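Local coordinates for glycosyl hydrolase, family 8 (Clostridium perfringens, PDB 3REN), which acts as an alpha-amylase, probably hydrolysing alpha-linked glucans, and has an (alpha/alpha)6-barrel fold related to that of glycoside hydrolase family 8, at residues Met25-Ile30 against Asn340-Phe345; Leu67-Ser72 against Leu117-Ala122. One frame throughout, in Å; residues are numbered along the deposited sequence.

Interaction 1 (Met25-Ile30 against Asn340-Phe345); sequences MLFDFI and NALLAF
Leu342 is the residue that meets Leu26, Phe27 and Ile30, and it does so where the first and last helices of the (alpha/alpha)6 barrel, 21-33 and 335-346, lie side by side. Their segment axes run roughly antiparallel, at 152° with a closest approach of 10.0 Å. Traced outward, the side chain of Leu342 starts at CB, which lies 3.9 Å from Leu26 CD2. Its CG stands anti to the backbone N (chi1 -178°), and from there the two methyls diverge. CD1 goes to the base of Phe27, 4.0 Å from the CB of that residue and marginally closer to its backbone N. CD2 takes the other direction and comes 3.9 Å from Ile30 CD1, while also lying near the plane of the Phe27 ring, at its edge. Leu26 answers from the opposite helix with a single methyl. Its CD2 reaches the backbone of the partner helix, 3.4 Å from Leu342 N, and is also packed 3.6 Å from Ala341 CB. Apolar side chains thus carry the contact, their carbons also lying against backbone amides, and five of the six touching residues are buried. Beyond it, Ile30 also packs on Met68 and Leu342 on Tyr71, both of helix 62-74, while Ala341 touches Ser287 of helix 283-296. The same Leu26 CD2 finally meets the Phe345 ring at its edge, near the ring plane, 3.8 Å from CD2 of that ring.

Interaction 2 (Leu67-Ser72 against Leu117-Ala122); sequences LMMLYS and LRIIKA
Met68 O, one residue before the Met69 that packs on Ala122, is gripped twice by Ser72. The backbone N and the OG of Ser72 each lie 2.9 Å from Met68 O, and they approach from opposite faces of the carbonyl plane. OG is the donor of its bond and stands above that plane, with a C=O...OG angle of 139°; the serine hydroxyl thus donates within its own helix. Across the contact the backbones approach most nearly at Ala122, with 5.1 Å between the CA atoms of Leu70 and Ala122, consistent with the small side chain of the alanine. The alanine methyl sits between two neighbours of helix 62-74: Ala122 CB is 3.8 Å from Met69 CB, and Leu70 CD2 covers it at a similar range. The segment axes run nearly parallel, 20° apart and 8.8 Å at closest approach, as expected of neighbouring inner helices of an (alpha/alpha)6 barrel, with helix 78-89 also packing on Met69 and Ser72. Arg118 contributes mainly its aliphatic stem. Leu70 crosses that stem at about a right angle, bringing CD1 to 3.6 Å from Arg118 CG. One atom on, Arg118 CD lies 3.7 Å from Leu67 N, and the bend at chi3 (-66°) carries NE past the leucine, 3.7 Å from Leu67 CD2. The charged end goes elsewhere: Arg118 NH1 forms a salt bridge with Asp115 OD1. Similarly, Lys121 lays its CD loosely near Leu70 CD2 and sends NZ to Glu243 OE2.

Overall arrangement
The centres of the two contacts are 15 Å apart, and three neighbouring helices form a continuous apolar path between them: 21-33, 335-346 and 62-74. Helix 335-346 packs on helix 62-74 through Leu342 CG, 3.6 Å from Tyr71 CE1, and through Leu343, which touches Leu67. Helix 21-33 joins directly, with Ile30 CG2 3.8 Å from Met68 CE. In sequence, interaction 2 is nested within the long span closed by interaction 1: its segments are 45 residues apart at their closest ends, those of interaction 1, on the first and last helices, 310. The packing of helix 335-346 on 62-74, between the two contacts, sets the C-terminal helix beside an early one, consistent with closure of the barrel.

Interaction 1 (Met25-Ile30 against Asn340-Phe345)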
loop_
_atom_site.group_PDB
_atom_site.type_symbol
_atom_site.label_atom_id
_atom_site.label_comp_id
_atom_site.label_asym_id
_atom_site.label_seq_id
_atom_site.Cartn_x
_atom_site.Cartn_y
_atom_site.Cartn_z
HETATM N N MSE A 25 7.642 -15.912 10.326
HETATM C CA MSE A 25 6.751 -15.775 11.478
HETATM C C MSE A 25 5.535 -14.955 11.078
HETATM O O MSE A 25 4.385 -15.278 11.465
HETATM C CB MSE A 25 7.486 -14.989 12.582
HETATM C CG MSE A 25 8.585 -15.760 13.336
HETATM SE SE MSE A 25 9.653 -14.460 14.489
HETATM C CE MSE A 25 8.197 -13.687 15.516
ATOM N N LEU A 26 5.800 -13.868 10.342
ATOM C CA LEU A 26 4.749 -12.955 9.970
ATOM C C LEU A 26 3.800 -13.593 8.904
ATOM O O LEU A 26 2.566 -13.498 8.994
ATOM C CB LEU A 26 5.324 -11.607 9.532
ATOM C CG LEU A 26 4.315 -10.565 9.004
ATOM C CD1 LEU A 26 3.154 -10.257 10.011
ATOM C CD2 LEU A 26 5.076 -9.312 8.689
ATOM N N PHE A 27 4.376 -14.237 7.908
ATOM C CA PHE A 27 3.544 -14.961 6.921
ATOM C C PHE A 27 2.694 -16.036 7.609
ATOM O O PHE A 27 1.479 -16.175 7.320
ATOM C CB PHE A 27 4.404 -15.615 5.832
ATOM C CG PHE A 27 3.580 -16.321 4.793
ATOM C CD1 PHE A 27 3.073 -15.608 3.701
ATOM C CD2 PHE A 27 3.265 -17.669 4.932
ATOM C CE1 PHE A 27 2.261 -16.237 2.751
ATOM C CE2 PHE A 27 2.452 -18.302 3.994
ATOM C CZ PHE A 27 1.956 -17.581 2.893
ATOM N N ASP A 28 3.313 -16.764 8.539
ATOM C CA ASP A 28 2.590 -17.802 9.317
ATOM C C ASP A 28 1.413 -17.202 10.090
ATOM O O ASP A 28 0.344 -17.804 10.165
ATOM C CB ASP A 28 3.492 -18.531 10.324
ATOM C CG ASP A 28 4.427 -19.590 9.667
ATOM O OD1 ASP A 28 4.317 -19.878 8.441
ATOM O OD2 ASP A 28 5.324 -20.095 10.404
ATOM N N PHE A 29 1.619 -16.055 10.711
ATOM C CA PHE A 29 0.517 -15.375 11.427
ATOM C C PHE A 29 -0.597 -14.973 10.455
ATOM O O PHE A 29 -1.783 -15.195 10.745
ATOM C CB PHE A 29 1.028 -14.120 12.151
ATOM C CG PHE A 29 -0.067 -13.266 12.704
ATOM C CD1 PHE A 29 -0.834 -13.724 13.781
ATOM C CD2 PHE A 29 -0.324 -12.012 12.156
ATOM C CE1 PHE A 29 -1.875 -12.953 14.297
ATOM C CE2 PHE A 29 -1.358 -11.219 12.680
ATOM C CZ PHE A 29 -2.155 -11.706 13.738
ATOM N N ILE A 30 -0.219 -14.367 9.332
ATOM C CA ILE A 30 -1.215 -13.916 8.345
ATOM C C ILE A 30 -1.958 -15.113 7.757
ATOM O O ILE A 30 -3.178 -15.115 7.678
ATOM C CB ILE A 30 -0.607 -13.056 7.172
ATOM C CG1 ILE A 30 -0.109 -11.686 7.656
ATOM C CG2 ILE A 30 -1.646 -12.836 6.054
ATOM C CD1 ILE A 30 1.018 -11.108 6.777
ATOM N N ASN A 340 2.000 -4.798 4.976
ATOM C CA ASN A 340 3.066 -3.865 4.588
ATOM C C ASN A 340 4.383 -4.322 5.223
ATOM O O ASN A 340 5.421 -4.358 4.551
ATOM C CB ASN A 340 2.715 -2.420 4.970
ATOM C CG ASN A 340 1.760 -1.769 3.974
ATOM O OD1 ASN A 340 1.867 -2.004 2.771
ATOM N ND2 ASN A 340 0.827 -0.957 4.466
ATOM N N ALA A 341 4.310 -4.759 6.484
ATOM C CA ALA A 341 5.488 -5.320 7.179
ATOM C C ALA A 341 6.030 -6.553 6.459
ATOM O O ALA A 341 7.236 -6.759 6.407
ATOM C CB ALA A 341 5.142 -5.687 8.629
ATOM N N LEU A 342 5.138 -7.377 5.917
ATOM C CA LEU A 342 5.574 -8.567 5.183
ATOM C C LEU A 342 6.361 -8.179 3.938
ATOM O O LEU A 342 7.435 -8.720 3.683
ATOM C CB LEU A 342 4.368 -9.496 4.897
ATOM C CG LEU A 342 4.657 -10.806 4.188
ATOM C CD1 LEU A 342 5.392 -11.767 5.111
ATOM C CD2 LEU A 342 3.347 -11.421 3.666
ATOM N N LEU A 343 5.870 -7.198 3.180
ATOM C CA LEU A 343 6.652 -6.633 2.078
ATOM C C LEU A 343 8.044 -6.101 2.475
ATOM O O LEU A 343 9.014 -6.313 1.732
ATOM C CB LEU A 343 5.860 -5.553 1.317
ATOM C CG LEU A 343 4.598 -6.115 0.630
ATOM C CD1 LEU A 343 3.688 -5.038 0.103
ATOM C CD2 LEU A 343 4.936 -7.083 -0.561
ATOM N N ALA A 344 8.145 -5.383 3.608
ATOM C CA ALA A 344 9.478 -4.909 4.098
ATOM C C ALA A 344 10.371 -6.079 4.553
ATOM O O ALA A 344 11.548 -6.125 4.192
ATOM C CB ALA A 344 9.312 -3.904 5.233
ATOM N N PHE A 345 9.824 -7.025 5.325
ATOM C CA PHE A 345 10.660 -8.145 5.807
ATOM C C PHE A 345 11.117 -8.979 4.601
ATOM O O PHE A 345 12.202 -9.576 4.636
ATOM C CB PHE A 345 9.930 -9.049 6.809
ATOM C CG PHE A 345 9.892 -8.516 8.228
ATOM C CD1 PHE A 345 10.989 -7.832 8.770
ATOM C CD2 PHE A 345 8.777 -8.722 9.017
ATOM C CE1 PHE A 345 10.983 -7.363 10.079
ATOM C CE2 PHE A 345 8.735 -8.234 10.349
ATOM C CZ PHE A 345 9.841 -7.562 10.877
#

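Interaction 2 (Leu67-Ser72 against Leu117-Ala122)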
loop_
_atom_site.group_PDB
_atom_site.type_symbol
_atom_site.label_atom_id
_atom_site.label_comp_id
_atom_site.label_asym_id
_atom_site.label_seq_id
_atom_site.Cartn_x
_atom_site.Cartn_y
_atom_site.Cartn_z
ATOM N N LEU A 67 -2.082 -6.563 -1.928
ATOM C CA LEU A 67 -0.808 -6.624 -1.204
ATOM C C LEU A 67 -0.198 -8.022 -1.224
ATOM O O LEU A 67 0.993 -8.183 -1.447
ATOM C CB LEU A 67 -0.951 -6.085 0.243
ATOM C CG LEU A 67 -1.153 -4.542 0.348
ATOM C CD1 LEU A 67 -1.593 -4.075 1.782
ATOM C CD2 LEU A 67 0.109 -3.804 -0.095
HETATM N N MSE A 68 -1.029 -9.033 -0.998
HETATM C CA MSE A 68 -0.570 -10.414 -0.929
HETATM C C MSE A 68 -0.121 -10.895 -2.325
HETATM O O MSE A 68 0.853 -11.623 -2.438
HETATM C CB MSE A 68 -1.667 -11.320 -0.325
HETATM C CG MSE A 68 -1.266 -12.806 -0.202
HETATM SE SE MSE A 68 0.446 -13.110 0.765
HETATM C CE MSE A 68 -0.181 -13.033 2.595
HETATM N N MSE A 69 -0.837 -10.481 -3.367
HETATM C CA MSE A 69 -0.387 -10.695 -4.746
HETATM C C MSE A 69 0.962 -10.066 -5.044
HETATM O O MSE A 69 1.794 -10.698 -5.691
HETATM C CB MSE A 69 -1.424 -10.176 -5.743
HETATM C CG MSE A 69 -2.719 -11.077 -5.776
HETATM SE SE MSE A 69 -4.228 -10.179 -6.733
HETATM C CE MSE A 69 -3.540 -10.222 -8.534
ATOM N N LEU A 70 1.189 -8.825 -4.589
ATOM C CA LEU A 70 2.520 -8.240 -4.780
ATOM C C LEU A 70 3.635 -9.035 -4.092
ATOM O O LEU A 70 4.729 -9.266 -4.680
ATOM C CB LEU A 70 2.572 -6.795 -4.314
ATOM C CG LEU A 70 1.818 -5.799 -5.187
ATOM C CD1 LEU A 70 1.815 -4.429 -4.464
ATOM C CD2 LEU A 70 2.594 -5.675 -6.507
ATOM N N TYR A 71 3.368 -9.420 -2.842
ATOM C CA TYR A 71 4.279 -10.274 -2.108
ATOM C C TYR A 71 4.559 -11.581 -2.860
ATOM O O TYR A 71 5.712 -12.019 -2.942
ATOM C CB TYR A 71 3.677 -10.626 -0.743
ATOM C CG TYR A 71 4.485 -11.655 0.015
ATOM C CD1 TYR A 71 5.640 -11.285 0.698
ATOM C CD2 TYR A 71 4.118 -12.981 0.010
ATOM C CE1 TYR A 71 6.400 -12.229 1.384
ATOM C CE2 TYR A 71 4.857 -13.938 0.688
ATOM C CZ TYR A 71 5.999 -13.554 1.368
ATOM O OH TYR A 71 6.729 -14.474 2.085
ATOM N N SER A 72 3.502 -12.235 -3.342
ATOM C CA SER A 72 3.641 -13.523 -4.086
ATOM C C SER A 72 4.522 -13.425 -5.322
ATOM O O SER A 72 5.354 -14.297 -5.539
ATOM C CB SER A 72 2.281 -14.046 -4.523
ATOM O OG SER A 72 1.514 -14.311 -3.382
ATOM N N LEU A 117 -5.260 -0.037 -9.080
ATOM C CA LEU A 117 -3.928 0.137 -9.624
ATOM C C LEU A 117 -2.925 -0.841 -8.968
ATOM O O LEU A 117 -2.007 -1.274 -9.637
ATOM C CB LEU A 117 -3.446 1.592 -9.488
ATOM C CG LEU A 117 -4.138 2.602 -10.422
ATOM C CD1 LEU A 117 -3.876 4.047 -9.971
ATOM C CD2 LEU A 117 -3.671 2.414 -11.833
ATOM N N ARG A 118 -3.089 -1.150 -7.670
ATOM C CA ARG A 118 -2.212 -2.107 -6.996
ATOM C C ARG A 118 -2.333 -3.508 -7.612
ATOM O O ARG A 118 -1.336 -4.230 -7.739
ATOM C CB ARG A 118 -2.537 -2.205 -5.518
ATOM C CG ARG A 118 -1.510 -2.991 -4.705
ATOM C CD ARG A 118 -1.914 -3.155 -3.248
ATOM N NE ARG A 118 -1.947 -1.890 -2.491
ATOM C CZ ARG A 118 -3.052 -1.211 -2.176
ATOM N NH1 ARG A 118 -4.254 -1.612 -2.578
ATOM N NH2 ARG A 118 -2.956 -0.095 -1.460
ATOM N N ILE A 119 -3.556 -3.899 -7.943
ATOM C CA ILE A 119 -3.851 -5.172 -8.599
ATOM C C ILE A 119 -3.350 -5.235 -10.046
ATOM O O ILE A 119 -2.788 -6.251 -10.475
ATOM C CB ILE A 119 -5.358 -5.500 -8.450
ATOM C CG1 ILE A 119 -5.592 -5.895 -6.979
ATOM C CG2 ILE A 119 -5.773 -6.703 -9.405
ATOM C CD1 ILE A 119 -7.020 -5.972 -6.504
ATOM N N ILE A 120 -3.517 -4.146 -10.790
ATOM C CA ILE A 120 -2.965 -4.059 -12.121
ATOM C C ILE A 120 -1.451 -4.236 -12.048
ATOM O O ILE A 120 -0.896 -4.965 -12.847
ATOM C CB ILE A 120 -3.335 -2.731 -12.803
ATOM C CG1 ILE A 120 -4.786 -2.766 -13.269
ATOM C CG2 ILE A 120 -2.417 -2.468 -14.015
ATOM C CD1 ILE A 120 -5.505 -1.379 -13.135
ATOM N N LYS A 121 -0.793 -3.577 -11.086
ATOM C CA LYS A 121 0.655 -3.666 -10.947
ATOM C C LYS A 121 1.082 -5.107 -10.671
ATOM O O LYS A 121 1.979 -5.609 -11.339
ATOM C CB LYS A 121 1.159 -2.762 -9.809
ATOM C CG LYS A 121 2.703 -2.732 -9.673
ATOM C CD LYS A 121 3.094 -1.939 -8.397
ATOM C CE LYS A 121 4.563 -1.507 -8.459
ATOM N NZ LYS A 121 5.128 -0.941 -7.147
ATOM N N ALA A 122 0.431 -5.788 -9.727
ATOM C CA ALA A 122 0.743 -7.200 -9.432
ATOM C C ALA A 122 0.559 -8.095 -10.660
ATOM O O ALA A 122 1.371 -8.990 -10.920
ATOM C CB ALA A 122 -0.126 -7.711 -8.298
#